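Dbv8 protein (Nonomuraea, PDB 4MFZ) probably transfers a long aliphatic acyl group, such as decanoyl, from acyl-CoA to an amine of a glycopeptide antibiotic, as a GNAT-type N-acyltransferase. Local coordinates at residues A[34-37]-A[38-42]; A[68-72]-A[73-77]; A[121-124]-A[125-129]; A[149-152]-A[153-157]; A[317-320]-A[321-325]. One frame throughout, in Å; residues are numbered along the deposited sequence.

Contact 1 (A[34-37]-A[38-42])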
loop_
_atom_site.group_PDB
_atom_site.type_symbol
_atom_site.label_atom_id
_atom_site.label_comp_id
_atom_site.label_asym_id
_atom_site.label_seq_id
_atom_site.Cartn_x
_atom_site.Cartn_y
_atom_site.Cartn_z
ATOM N N GLU A 34 10.839 22.080 0.363
ATOM C CA GLU A 34 9.818 23.101 0.414
ATOM C C GLU A 34 8.427 22.579 0.078
ATOM O O GLU A 34 7.425 23.169 0.454
ATOM C CB GLU A 34 10.164 24.230 -0.548
ATOM C CG GLU A 34 9.159 25.369 -0.501
ATOM C CD GLU A 34 9.399 26.385 -1.592
ATOM O OE1 GLU A 34 9.133 27.581 -1.350
ATOM O OE2 GLU A 34 9.872 25.995 -2.678
ATOM N N ASN A 35 8.378 21.475 -0.641
ATOM C CA ASN A 35 7.115 20.865 -1.008
ATOM C C ASN A 35 6.421 20.110 0.141
ATOM O O ASN A 35 5.322 19.599 -0.027
ATOM C CB ASN A 35 7.308 19.953 -2.225
ATOM C CG ASN A 35 8.441 18.952 -2.053
ATOM O OD1 ASN A 35 8.410 17.879 -2.645
ATOM N ND2 ASN A 35 9.452 19.301 -1.259
ATOM N N ALA A 36 7.076 20.033 1.297
ATOM C CA ALA A 36 6.485 19.425 2.471
ATOM C C ALA A 36 5.712 20.491 3.261
ATOM O O ALA A 36 5.021 20.161 4.225
ATOM C CB ALA A 36 7.568 18.805 3.335
ATOM N N THR A 37 5.826 21.758 2.843
ATOM C CA THR A 37 5.272 22.900 3.619
ATOM C C THR A 37 3.780 22.773 3.960
ATOM O O THR A 37 3.391 22.972 5.118
ATOM C CB THR A 37 5.563 24.266 2.931
ATOM O OG1 THR A 37 6.974 24.452 2.859
ATOM C CG2 THR A 37 4.967 25.458 3.712
ATOM N N ALA A 38 2.949 22.471 2.961
ATOM C CA ALA A 38 1.503 22.431 3.157
ATOM C C ALA A 38 1.128 21.275 4.072
ATOM O O ALA A 38 0.277 21.407 4.917
ATOM C CB ALA A 38 0.785 22.335 1.821
ATOM N N TRP A 39 1.795 20.132 3.938
ATOM C CA TRP A 39 1.487 19.031 4.848
ATOM C C TRP A 39 1.891 19.386 6.261
ATOM O O TRP A 39 1.124 19.183 7.176
ATOM C CB TRP A 39 2.151 17.750 4.386
ATOM C CG TRP A 39 1.901 16.561 5.284
ATOM C CD1 TRP A 39 0.665 15.991 5.638
ATOM C CD2 TRP A 39 2.917 15.726 5.949
ATOM N NE1 TRP A 39 0.851 14.900 6.448
ATOM C CE2 TRP A 39 2.183 14.685 6.675
ATOM C CE3 TRP A 39 4.317 15.744 6.015
ATOM C CZ2 TRP A 39 2.832 13.716 7.425
ATOM C CZ3 TRP A 39 4.964 14.756 6.784
ATOM C CH2 TRP A 39 4.237 13.763 7.455
ATOM N N LEU A 40 3.086 19.948 6.445
ATOM C CA LEU A 40 3.506 20.397 7.788
ATOM C C LEU A 40 2.546 21.446 8.398
ATOM O O LEU A 40 2.271 21.412 9.592
ATOM C CB LEU A 40 4.944 20.914 7.785
ATOM C CG LEU A 40 6.034 19.927 7.303
ATOM C CD1 LEU A 40 7.405 20.585 7.157
ATOM C CD2 LEU A 40 6.150 18.719 8.205
ATOM N N SER A 41 2.032 22.345 7.566
ATOM C CA SER A 41 1.058 23.339 8.020
ATOM C C SER A 41 -0.216 22.668 8.568
ATOM O O SER A 41 -0.713 23.040 9.630
ATOM C CB SER A 41 0.734 24.307 6.866
ATOM O OG SER A 41 -0.239 25.256 7.260
ATOM N N ARG A 42 -0.708 21.660 7.851
ATOM C CA ARG A 42 -1.835 20.845 8.295
ATOM C C ARG A 42 -1.565 20.170 9.665
ATOM O O ARG A 42 -2.378 20.259 10.618
ATOM C CB ARG A 42 -2.106 19.791 7.209
ATOM C CG ARG A 42 -3.559 19.507 6.870
ATOM C CD ARG A 42 -3.841 19.439 5.347
ATOM N NE ARG A 42 -3.068 18.436 4.602
ATOM C CZ ARG A 42 -2.251 18.695 3.568
ATOM N NH1 ARG A 42 -2.080 19.940 3.121
ATOM N NH2 ARG A 42 -1.605 17.702 2.958
HETATM O O HOH W 1 2.961 19.220 1.458
#

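Contact 2 (A[68-72]-A[73-77])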
loop_
_atom_site.group_PDB
_atom_site.type_symbol
_atom_site.label_atom_id
_atom_site.label_comp_id
_atom_site.label_asym_id
_atom_site.label_seq_id
_atom_site.Cartn_x
_atom_site.Cartn_y
_atom_site.Cartn_z
ATOM N N LEU A 68 2.821 -8.914 11.952
ATOM C CA LEU A 68 2.565 -8.055 10.787
ATOM C C LEU A 68 3.391 -8.509 9.577
ATOM O O LEU A 68 3.370 -7.888 8.506
ATOM C CB LEU A 68 2.828 -6.594 11.157
ATOM C CG LEU A 68 1.829 -6.014 12.171
ATOM C CD1 LEU A 68 2.339 -4.715 12.752
ATOM C CD2 LEU A 68 0.443 -5.787 11.592
ATOM N N GLU A 69 4.121 -9.611 9.763
ATOM C CA GLU A 69 4.938 -10.245 8.709
ATOM C C GLU A 69 6.094 -9.373 8.173
ATOM O O GLU A 69 6.451 -9.423 6.994
ATOM C CB GLU A 69 4.059 -10.791 7.576
ATOM C CG GLU A 69 3.112 -11.907 8.023
ATOM C CD GLU A 69 2.188 -12.381 6.904
ATOM O OE1 GLU A 69 2.425 -12.052 5.719
ATOM O OE2 GLU A 69 1.206 -13.096 7.200
ATOM N N VAL A 70 6.662 -8.562 9.056
ATOM C CA VAL A 70 7.853 -7.780 8.721
ATOM C C VAL A 70 9.060 -8.750 8.727
ATOM O O VAL A 70 9.191 -9.558 9.652
ATOM C CB VAL A 70 8.062 -6.640 9.753
ATOM C CG1 VAL A 70 9.311 -5.822 9.404
ATOM C CG2 VAL A 70 6.810 -5.760 9.837
ATOM N N PRO A 71 9.931 -8.683 7.703
ATOM C CA PRO A 71 11.071 -9.618 7.709
ATOM C C PRO A 71 12.107 -9.281 8.790
ATOM O O PRO A 71 12.215 -8.113 9.197
ATOM C CB PRO A 71 11.655 -9.478 6.315
ATOM C CG PRO A 71 11.236 -8.139 5.855
ATOM C CD PRO A 71 9.909 -7.841 6.493
ATOM N N ALA A 72 12.833 -10.314 9.238
ATOM C CA ALA A 72 13.750 -10.270 10.407
ATOM C C ALA A 72 14.850 -9.190 10.426
ATOM O O ALA A 72 15.064 -8.565 11.485
ATOM C CB ALA A 72 14.355 -11.653 10.685
ATOM N N PRO A 73 15.563 -8.970 9.292
ATOM C CA PRO A 73 16.578 -7.894 9.357
ATOM C C PRO A 73 15.943 -6.523 9.689
ATOM O O PRO A 73 16.532 -5.706 10.424
ATOM C CB PRO A 73 17.193 -7.889 7.946
ATOM C CG PRO A 73 16.131 -8.473 7.068
ATOM C CD PRO A 73 15.393 -9.484 7.918
ATOM N N ASP A 74 14.731 -6.291 9.182
ATOM C CA ASP A 74 14.058 -5.020 9.420
ATOM C C ASP A 74 13.497 -4.909 10.823
ATOM O O ASP A 74 13.572 -3.843 11.415
ATOM C CB ASP A 74 12.983 -4.778 8.374
ATOM C CG ASP A 74 13.570 -4.565 6.996
ATOM O OD1 ASP A 74 13.947 -3.426 6.671
ATOM O OD2 ASP A 74 13.655 -5.546 6.242
ATOM N N VAL A 75 12.963 -6.010 11.349
ATOM C CA VAL A 75 12.402 -6.026 12.683
ATOM C C VAL A 75 13.392 -5.416 13.685
ATOM O O VAL A 75 13.057 -4.464 14.400
ATOM C CB VAL A 75 11.975 -7.443 13.106
ATOM C CG1 VAL A 75 11.706 -7.521 14.600
ATOM C CG2 VAL A 75 10.728 -7.861 12.348
ATOM N N GLU A 76 14.612 -5.949 13.707
ATOM C CA GLU A 76 15.648 -5.472 14.613
ATOM C C GLU A 76 16.003 -3.985 14.420
ATOM O O GLU A 76 16.151 -3.245 15.404
ATOM C CB GLU A 76 16.891 -6.367 14.531
ATOM C CG GLU A 76 16.673 -7.779 15.080
ATOM C CD GLU A 76 15.827 -7.837 16.354
ATOM O OE1 GLU A 76 16.143 -7.177 17.356
ATOM O OE2 GLU A 76 14.829 -8.570 16.379
ATOM N N GLU A 77 16.124 -3.553 13.163
ATOM C CA GLU A 77 16.362 -2.133 12.879
ATOM C C GLU A 77 15.208 -1.252 13.380
ATOM O O GLU A 77 15.450 -0.229 14.033
ATOM C CB GLU A 77 16.575 -1.880 11.393
ATOM C CG GLU A 77 17.764 -2.597 10.791
ATOM C CD GLU A 77 18.226 -1.950 9.490
ATOM O OE1 GLU A 77 17.409 -1.752 8.552
ATOM O OE2 GLU A 77 19.430 -1.627 9.404
#

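Contact 3 (A[121-124]-A[125-129])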
loop_
_atom_site.group_PDB
_atom_site.type_symbol
_atom_site.label_atom_id
_atom_site.label_comp_id
_atom_site.label_asym_id
_atom_site.label_seq_id
_atom_site.Cartn_x
_atom_site.Cartn_y
_atom_site.Cartn_z
ATOM N N TYR A 121 16.287 10.138 4.284
ATOM C CA TYR A 121 16.911 9.088 5.112
ATOM C C TYR A 121 18.194 9.505 5.824
ATOM O O TYR A 121 18.625 8.804 6.740
ATOM C CB TYR A 121 17.188 7.785 4.312
ATOM C CG TYR A 121 15.972 7.104 3.694
ATOM C CD1 TYR A 121 14.680 7.364 4.156
ATOM C CD2 TYR A 121 16.131 6.170 2.642
ATOM C CE1 TYR A 121 13.577 6.738 3.588
ATOM C CE2 TYR A 121 15.038 5.530 2.081
ATOM C CZ TYR A 121 13.768 5.811 2.544
ATOM O OH TYR A 121 12.671 5.190 1.965
ATOM N N GLU A 122 18.809 10.625 5.442
ATOM C CA GLU A 122 20.101 11.028 6.071
ATOM C C GLU A 122 19.993 11.354 7.572
ATOM O O GLU A 122 20.991 11.435 8.302
ATOM C CB GLU A 122 20.733 12.197 5.315
ATOM C CG GLU A 122 19.878 13.457 5.278
ATOM C CD GLU A 122 19.022 13.539 4.029
ATOM O OE1 GLU A 122 18.870 14.672 3.527
ATOM O OE2 GLU A 122 18.538 12.475 3.530
ATOM N N THR A 123 18.755 11.544 8.019
ATOM C CA THR A 123 18.435 11.871 9.399
ATOM C C THR A 123 18.413 10.612 10.329
ATOM O O THR A 123 18.364 10.717 11.555
ATOM C CB THR A 123 17.086 12.649 9.353
ATOM O OG1 THR A 123 17.295 14.034 9.672
ATOM C CG2 THR A 123 16.048 12.046 10.171
ATOM N N GLY A 124 18.468 9.421 9.737
ATOM C CA GLY A 124 18.616 8.179 10.523
ATOM C C GLY A 124 17.491 7.185 10.273
ATOM O O GLY A 124 16.579 7.462 9.498
ATOM N N ALA A 125 17.552 6.032 10.938
ATOM C CA ALA A 125 16.623 4.953 10.662
ATOM C C ALA A 125 15.174 5.258 11.099
ATOM O O ALA A 125 14.241 4.721 10.526
ATOM C CB ALA A 125 17.128 3.637 11.275
ATOM N N ALA A 126 14.982 6.103 12.113
ATOM C CA ALA A 126 13.616 6.462 12.540
ATOM C C ALA A 126 12.881 7.170 11.405
ATOM O O ALA A 126 11.675 6.955 11.229
ATOM C CB ALA A 126 13.634 7.321 13.798
ATOM N N ALA A 127 13.606 8.000 10.634
ATOM C CA ALA A 127 13.031 8.697 9.490
ATOM C C ALA A 127 12.718 7.703 8.368
ATOM O O ALA A 127 11.639 7.701 7.776
ATOM C CB ALA A 127 13.964 9.783 8.990
ATOM N N ARG A 128 13.684 6.849 8.098
ATOM C CA ARG A 128 13.541 5.775 7.134
ATOM C C ARG A 128 12.295 4.873 7.374
ATOM O O ARG A 128 11.557 4.540 6.438
ATOM C CB ARG A 128 14.874 5.000 7.173
ATOM C CG ARG A 128 15.009 3.842 6.224
ATOM C CD ARG A 128 16.349 3.135 6.485
ATOM N NE ARG A 128 17.457 3.953 6.005
ATOM C CZ ARG A 128 17.864 3.988 4.742
ATOM N NH1 ARG A 128 17.280 3.217 3.833
ATOM N NH2 ARG A 128 18.886 4.767 4.389
ATOM N N TYR A 129 12.033 4.533 8.633
ATOM C CA TYR A 129 10.868 3.719 8.989
ATOM C C TYR A 129 9.669 4.538 9.539
ATOM O O TYR A 129 8.788 3.987 10.167
ATOM C CB TYR A 129 11.270 2.663 10.016
ATOM C CG TYR A 129 12.274 1.634 9.506
ATOM C CD1 TYR A 129 11.897 0.697 8.549
ATOM C CD2 TYR A 129 13.596 1.588 9.996
ATOM C CE1 TYR A 129 12.787 -0.242 8.067
ATOM C CE2 TYR A 129 14.493 0.626 9.523
ATOM C CZ TYR A 129 14.070 -0.283 8.558
ATOM O OH TYR A 129 14.890 -1.259 8.046
HETATM O O HOH W 2 10.756 4.450 3.594
HETATM O O HOH W 3 18.794 5.948 7.428
HETATM O O HOH W 4 16.251 9.117 12.489
#

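Contact 4 (A[149-152]-A[153-157])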
loop_
_atom_site.group_PDB
_atom_site.type_symbol
_atom_site.label_atom_id
_atom_site.label_comp_id
_atom_site.label_asym_id
_atom_site.label_seq_id
_atom_site.Cartn_x
_atom_site.Cartn_y
_atom_site.Cartn_z
ATOM N N ARG A 149 -17.424 -1.777 13.234
ATOM C CA ARG A 149 -17.988 -2.319 11.989
ATOM C C ARG A 149 -18.158 -3.851 11.992
ATOM O O ARG A 149 -18.558 -4.429 10.978
ATOM C CB ARG A 149 -17.136 -1.905 10.776
ATOM C CG ARG A 149 -17.137 -0.426 10.467
ATOM C CD ARG A 149 -18.545 0.104 10.515
ATOM N NE ARG A 149 -18.595 1.513 10.171
ATOM C CZ ARG A 149 -19.069 1.978 9.025
ATOM N NH1 ARG A 149 -19.532 1.146 8.099
ATOM N NH2 ARG A 149 -19.110 3.287 8.820
ATOM N N ASP A 150 -17.834 -4.485 13.124
ATOM C CA ASP A 150 -17.867 -5.940 13.293
ATOM C C ASP A 150 -16.975 -6.707 12.301
ATOM O O ASP A 150 -17.292 -7.837 11.925
ATOM C CB ASP A 150 -19.321 -6.474 13.310
ATOM C CG ASP A 150 -20.095 -6.001 14.539
ATOM O OD1 ASP A 150 -19.631 -6.264 15.679
ATOM O OD2 ASP A 150 -21.156 -5.345 14.380
ATOM N N ILE A 151 -15.860 -6.096 11.894
ATOM C CA ILE A 151 -14.915 -6.785 11.022
ATOM C C ILE A 151 -14.393 -7.987 11.787
ATOM O O ILE A 151 -13.908 -7.835 12.892
ATOM C CB ILE A 151 -13.708 -5.907 10.589
ATOM C CG1 ILE A 151 -14.157 -4.528 10.095
ATOM C CG2 ILE A 151 -12.868 -6.636 9.547
ATOM C CD1 ILE A 151 -14.924 -4.510 8.787
ATOM N N PRO A 152 -14.481 -9.188 11.202
ATOM C CA PRO A 152 -13.926 -10.347 11.920
ATOM C C PRO A 152 -12.422 -10.188 12.265
ATOM O O PRO A 152 -11.681 -9.563 11.519
ATOM C CB PRO A 152 -14.145 -11.502 10.932
ATOM C CG PRO A 152 -15.287 -11.045 10.067
ATOM C CD PRO A 152 -15.018 -9.568 9.879
ATOM N N GLU A 153 -11.985 -10.773 13.379
ATOM C CA GLU A 153 -10.604 -10.644 13.823
ATOM C C GLU A 153 -9.591 -11.115 12.753
ATOM O O GLU A 153 -8.586 -10.454 12.509
ATOM C CB GLU A 153 -10.417 -11.379 15.160
ATOM C CG GLU A 153 -9.151 -11.025 15.918
ATOM C CD GLU A 153 -9.124 -9.579 16.471
ATOM O OE1 GLU A 153 -10.163 -8.837 16.470
ATOM O OE2 GLU A 153 -8.025 -9.180 16.930
ATOM N N ALA A 154 -9.879 -12.237 12.100
ATOM C CA ALA A 154 -9.025 -12.776 11.050
ATOM C C ALA A 154 -8.838 -11.818 9.860
ATOM O O ALA A 154 -7.727 -11.717 9.322
ATOM C CB ALA A 154 -9.567 -14.110 10.547
ATOM N N THR A 155 -9.899 -11.147 9.431
ATOM C CA THR A 155 -9.724 -10.257 8.291
ATOM C C THR A 155 -8.941 -8.987 8.657
ATOM O O THR A 155 -8.140 -8.516 7.865
ATOM C CB THR A 155 -11.000 -10.072 7.417
ATOM O OG1 THR A 155 -11.465 -8.720 7.418
ATOM C CG2 THR A 155 -12.077 -11.079 7.785
ATOM N N THR A 156 -9.106 -8.497 9.883
ATOM C CA THR A 156 -8.242 -7.421 10.396
ATOM C C THR A 156 -6.758 -7.863 10.319
ATOM O O THR A 156 -5.937 -7.160 9.715
ATOM C CB THR A 156 -8.593 -7.059 11.844
ATOM O OG1 THR A 156 -9.903 -6.474 11.892
ATOM C CG2 THR A 156 -7.567 -6.105 12.436
ATOM N N TRP A 157 -6.420 -9.018 10.909
ATOM C CA TRP A 157 -5.008 -9.487 10.891
ATOM C C TRP A 157 -4.405 -9.730 9.543
ATOM O O TRP A 157 -3.258 -9.348 9.315
ATOM C CB TRP A 157 -4.709 -10.594 11.923
ATOM C CG TRP A 157 -4.656 -9.933 13.286
ATOM C CD1 TRP A 157 -5.640 -9.925 14.263
ATOM C CD2 TRP A 157 -3.583 -9.058 13.819
ATOM N NE1 TRP A 157 -5.257 -9.155 15.343
ATOM C CE2 TRP A 157 -4.038 -8.606 15.136
ATOM C CE3 TRP A 157 -2.345 -8.634 13.352
ATOM C CZ2 TRP A 157 -3.272 -7.774 15.936
ATOM C CZ3 TRP A 157 -1.582 -7.785 14.160
ATOM C CH2 TRP A 157 -2.035 -7.376 15.428
HETATM O O HOH W 5 -11.627 -6.705 13.735
#

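Contact 5 (A[317-320]-A[321-325])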
loop_
_atom_site.group_PDB
_atom_site.type_symbol
_atom_site.label_atom_id
_atom_site.label_comp_id
_atom_site.label_asym_id
_atom_site.label_seq_id
_atom_site.Cartn_x
_atom_site.Cartn_y
_atom_site.Cartn_z
ATOM N N LYS A 317 11.389 -13.367 -19.278
ATOM C CA LYS A 317 11.956 -13.450 -20.623
ATOM C C LYS A 317 11.238 -12.463 -21.550
ATOM O O LYS A 317 11.896 -11.630 -22.188
ATOM C CB LYS A 317 11.859 -14.892 -21.166
ATOM C CG LYS A 317 12.897 -15.849 -20.590
ATOM C CD LYS A 317 12.675 -17.258 -21.111
ATOM C CE LYS A 317 13.178 -18.301 -20.118
ATOM N NZ LYS A 317 13.133 -19.684 -20.685
ATOM N N ALA A 318 9.899 -12.544 -21.571
ATOM C CA ALA A 318 9.028 -11.663 -22.373
ATOM C C ALA A 318 9.249 -10.174 -22.130
ATOM O O ALA A 318 9.312 -9.404 -23.086
ATOM C CB ALA A 318 7.556 -11.978 -22.139
ATOM N N VAL A 319 9.292 -9.768 -20.864
ATOM C CA VAL A 319 9.443 -8.349 -20.558
ATOM C C VAL A 319 10.738 -7.827 -21.182
ATOM O O VAL A 319 10.709 -6.873 -21.961
ATOM C CB VAL A 319 9.379 -8.057 -19.042
ATOM C CG1 VAL A 319 9.798 -6.625 -18.760
ATOM C CG2 VAL A 319 7.969 -8.297 -18.519
ATOM N N VAL A 320 11.849 -8.499 -20.882
ATOM C CA VAL A 320 13.178 -8.130 -21.386
ATOM C C VAL A 320 13.284 -8.185 -22.914
ATOM O O VAL A 320 13.753 -7.204 -23.560
ATOM C CB VAL A 320 14.277 -8.979 -20.703
ATOM C CG1 VAL A 320 15.589 -8.961 -21.489
ATOM C CG2 VAL A 320 14.471 -8.499 -19.261
ATOM N N THR A 321 12.845 -9.304 -23.511
ATOM C CA THR A 321 12.950 -9.447 -24.960
ATOM C C THR A 321 12.172 -8.339 -25.672
ATOM O O THR A 321 12.690 -7.730 -26.613
ATOM C CB THR A 321 12.567 -10.852 -25.510
ATOM O OG1 THR A 321 11.150 -10.955 -25.666
ATOM C CG2 THR A 321 13.094 -11.979 -24.642
ATOM N N HIS A 322 10.956 -8.061 -25.201
ATOM C CA HIS A 322 10.095 -7.017 -25.777
ATOM C C HIS A 322 10.763 -5.653 -25.746
ATOM O O HIS A 322 10.792 -4.927 -26.752
ATOM C CB HIS A 322 8.804 -6.986 -24.988
ATOM C CG HIS A 322 7.651 -6.309 -25.679
ATOM N ND1 HIS A 322 7.172 -5.096 -25.285
ATOM C CD2 HIS A 322 6.840 -6.729 -26.722
ATOM C CE1 HIS A 322 6.122 -4.769 -26.048
ATOM N NE2 HIS A 322 5.919 -5.767 -26.926
ATOM N N LEU A 323 11.289 -5.287 -24.580
ATOM C CA LEU A 323 11.999 -4.021 -24.396
ATOM C C LEU A 323 13.306 -3.923 -25.207
ATOM O O LEU A 323 13.578 -2.890 -25.815
ATOM C CB LEU A 323 12.282 -3.788 -22.902
ATOM C CG LEU A 323 11.092 -3.321 -22.035
ATOM C CD1 LEU A 323 11.476 -3.101 -20.572
ATOM C CD2 LEU A 323 10.499 -2.041 -22.595
ATOM N N LEU A 324 14.109 -4.991 -25.204
ATOM C CA LEU A 324 15.357 -5.036 -25.983
ATOM C C LEU A 324 15.094 -4.940 -27.494
ATOM O O LEU A 324 15.926 -4.384 -28.237
ATOM C CB LEU A 324 16.238 -6.246 -25.624
ATOM C CG LEU A 324 17.034 -6.193 -24.307
ATOM C CD1 LEU A 324 17.885 -7.453 -24.120
ATOM C CD2 LEU A 324 17.912 -4.942 -24.243
ATOM N N ALA A 325 13.933 -5.429 -27.935
ATOM C CA ALA A 325 13.543 -5.324 -29.336
ATOM C C ALA A 325 13.027 -3.925 -29.701
ATOM O O ALA A 325 12.582 -3.717 -30.815
ATOM C CB ALA A 325 12.515 -6.388 -29.704
#

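Contact 1 (A[34-37]-A[38-42])
Ala36 and Leu40 meet where a short 3-10 turn, residues 34-36, runs directly into helix 37-46. Backbone bonds make the join. Leu40 N donates to Ala36 O at 3.0 Å and Ser41 N to Thr37 O at 2.9 Å. These are the i to i+4 bonds of the first helical turn.

One side chain also bonds to the backbone. Thr37 OG1 donates to Glu34 O at 2.8 Å, coming from the same face of that carbonyl as Thr37 N, so two donors of one residue grip a single oxygen. The hydroxyl lies beside its own backbone N (chi1 -62°), which turns it back over the preceding 3-10 turn. A water then bridges the two segments: it donates to Asn35 O and accepts from Trp39 N at 2.9 Å, linking an early amide of the helix to the turn before it.

Apolar contact is slight. Leu40 sets CD1 against Ala36 CB at 4.2 Å, and its CG lies 3.2 Å from Ala36 O. Trp39 takes the other course: with CG anti to the backbone N (chi1 179°), the indole swings away from the turn, and its NE1 bonds to Glu101.

That indole packs on Leu94 and Ala98 of helix 89-104 and on Pro117 of a loop. Leu40 shares Leu94 and also touches Ala23 and Arg27 of helix 23-29, so the start of helix 37-46 touches both helix 23-29 and helix 89-104.

Contact 2 (A[68-72]-A[73-77])
Val70 and Val75 pack side chain to side chain where the chain enters helix 72-81, Val70 CG1 lying 3.9 Å from Val75 CG2. The same Val75 methyl rests 3.5 Å from Val70 O, because it is turned back beside its own backbone N (chi1 166° places CG1, not CG2, anti to that N). Val70 CG1 also reaches Asp74 CB, the two side chains crossing at about a right angle. Pro71 CG lies 3.6 Å from Asp74 OD2, a contact of ring carbon with carboxylate oxygen, the two side chains meeting at a slant.

The backbone places these groups. Pro71 is the N-cap, and its O takes Val75 N at 3.1 Å, together with a weak bond from Asp74 N. A long, weak bond from Glu76 N to Ala72 O continues the turn. Pro73 lies in the first turn, where its lack of an N-H costs no helical bond, and its CD packs against Ala72 CB at 3.7 Å. Before the cap, Glu69 adopts positive phi (63°) and closes helix 58-67 with a Schellman motif, so one helix ends and the next begins within a few residues.

Further out, the Asp74 carboxylate is gripped by Arg171 through OD2 and by Tyr129 OH through OD1, while Glu76 forms a salt bridge with Arg62. Val70 and Val75 both touch Leu65 of helix 58-67, and Val70 also meets Leu163 and Val167 of helix 162-174, so the junction of helices 58-67 and 72-81 packs on helix 162-174.

Contact 3 (A[121-124]-A[125-129])
Arg128 lays its aliphatic chain over one face of the Tyr121 ring. Its CG stands 4.1 Å from the ring centroid, 8° off the normal, a CH-pi contact. The extended start of the arginine (chi1 -178°) carries it across the ring, and a bend at chi3 then brings the guanidinium to the CG-CD2 side, NH1 3.4 Å from Tyr121 CD2 and NH2 3.5 Å from Tyr121 CB; CD2 lies over one face of the guanidinium. The two planes are 43° apart, so they do not stack flat.

Apolar contact elsewhere is tight: Thr123 CG2 presses on Ala127 CB at 3.3 Å.

Among the backbone bonds, Gly124 O accepts Arg128 N at 3.3 Å and, weakly, Ala127 N. Gly124 is the N-cap of the short helix 125-128, and its positive phi belongs to a conformation that calls for glycine.

Waters also join Tyr121 and Arg128. One donates to Tyr121 O and accepts from Arg128 NE at 2.8 Å, in the guanidinium plane; another is hydrogen-bonded to Tyr121 OH at 2.6 Å and donates to Arg128 O. Outside the segments, Arg128 NH1 bonds to Gly177 O and forms a salt bridge with Glu176, which also touches Tyr121.

Contact 4 (A[149-152]-A[153-157])
An N-cap at Pro152 starts helix 153-160, directly after a Schellman motif in which Asp150, at positive phi (58°), ends helix 130-148. Pro152 O accepts Thr156 N at 3.2 Å and takes a second, weak bond from Thr155 N. Thr155 turns its two branches to different residues of the linker: CG2 sits 3.8 Å from Pro152 CB, over the proline ring, whereas OG1 touches Ile151 CG2 at 3.3 Å. The same isoleucine methyl lies 3.8 Å from Thr156 OG1.

A water joins linker and helix, donating to Ile151 O at 2.7 Å and hydrogen-bonded to Thr156 OG1 at 2.5 Å. That hydroxyl, set beside its own backbone N (chi1 -66°), is also hydrogen-bonded to His146, so a residue of the preceding helix helps to fix it.

One turn along the helix, Trp157 NE1 donates to Glu153 OE2 at 3.2 Å. The oxygen lies close to the indole plane, but the N-H comes from above the carboxylate plane; the bend of Glu153 at chi2 brings the group there. Arg143 makes a salt bridge to the same OE2.

Arg143 and His146 lie on helix 130-148. Ile151 and Thr155 pack on Phe239, and Ile151 and Pro152 on His243, both of helix 226-243 in the GNAT-like C-terminal range, so the turn meets the other half of the protein.

Contact 5 (A[317-320]-A[321-325])
Thr321 N donates to Lys317 O in the closing turns of helix 314-324, although the place of that oxygen is less certain in the model.

His322 N bonds to Ala318 O at 3.0 Å, and its CB lies 3.1 Å from the same oxygen. With CG anti to the backbone N (chi1 -161°), the imidazole leads away from residues 317-320.

Leu323 N reaches Val319 O at 3.1 Å. Its side chain, folded beside its own N, brings CD1 to 4.3 Å from Val319 CG1, a loose apolar contact one turn back.

Leu324 closes the series with N bonded to Val320 O at 2.8 Å. Val320 and Leu324 lie side by side and point the same way, Val320 CG1 touching Leu324 CD1 at 3.8 Å. Ala325 N returns to Thr321 O, the bond at the end of the helix.

The successive bonds are those of a regular alpha-helix, and its flanks face different neighbours. The His322 ring meets those of Trp329 and Tyr266, and Ala318 also touches Tyr266. Val319 packs on Ile294 and Phe299, while Leu323 rests on Asp291 and Leu295, seating this flank of the helix against helix 291-299.

In the fold
Contacts 2, 3 and 4 lie within the N-acyltransferase N-terminal domain, and contact 5 in the GNAT-like C-terminal domain. Contact 2 touches both contact 3 and contact 4: Tyr129 OH approaches Glu77 OE1 at 2.6 Å and Asp74 OD1 at 2.7 Å, both probable hydrogen bonds, and Leu68 CD2 packs on Trp157 CZ3 of contact 4 at 3.8 Å. Contacts 1 and 5 touch none of the others; contact 1 comes within about 10 Å of contact 3 (nearest atoms), and its Trp39 side chain is about 10 Å from a bound sodium ion. In contact 5 the Lys317 side chain is about 7 Å from decanoyl-CoA. The centres of contacts 4 and 5 lie about 43 Å apart.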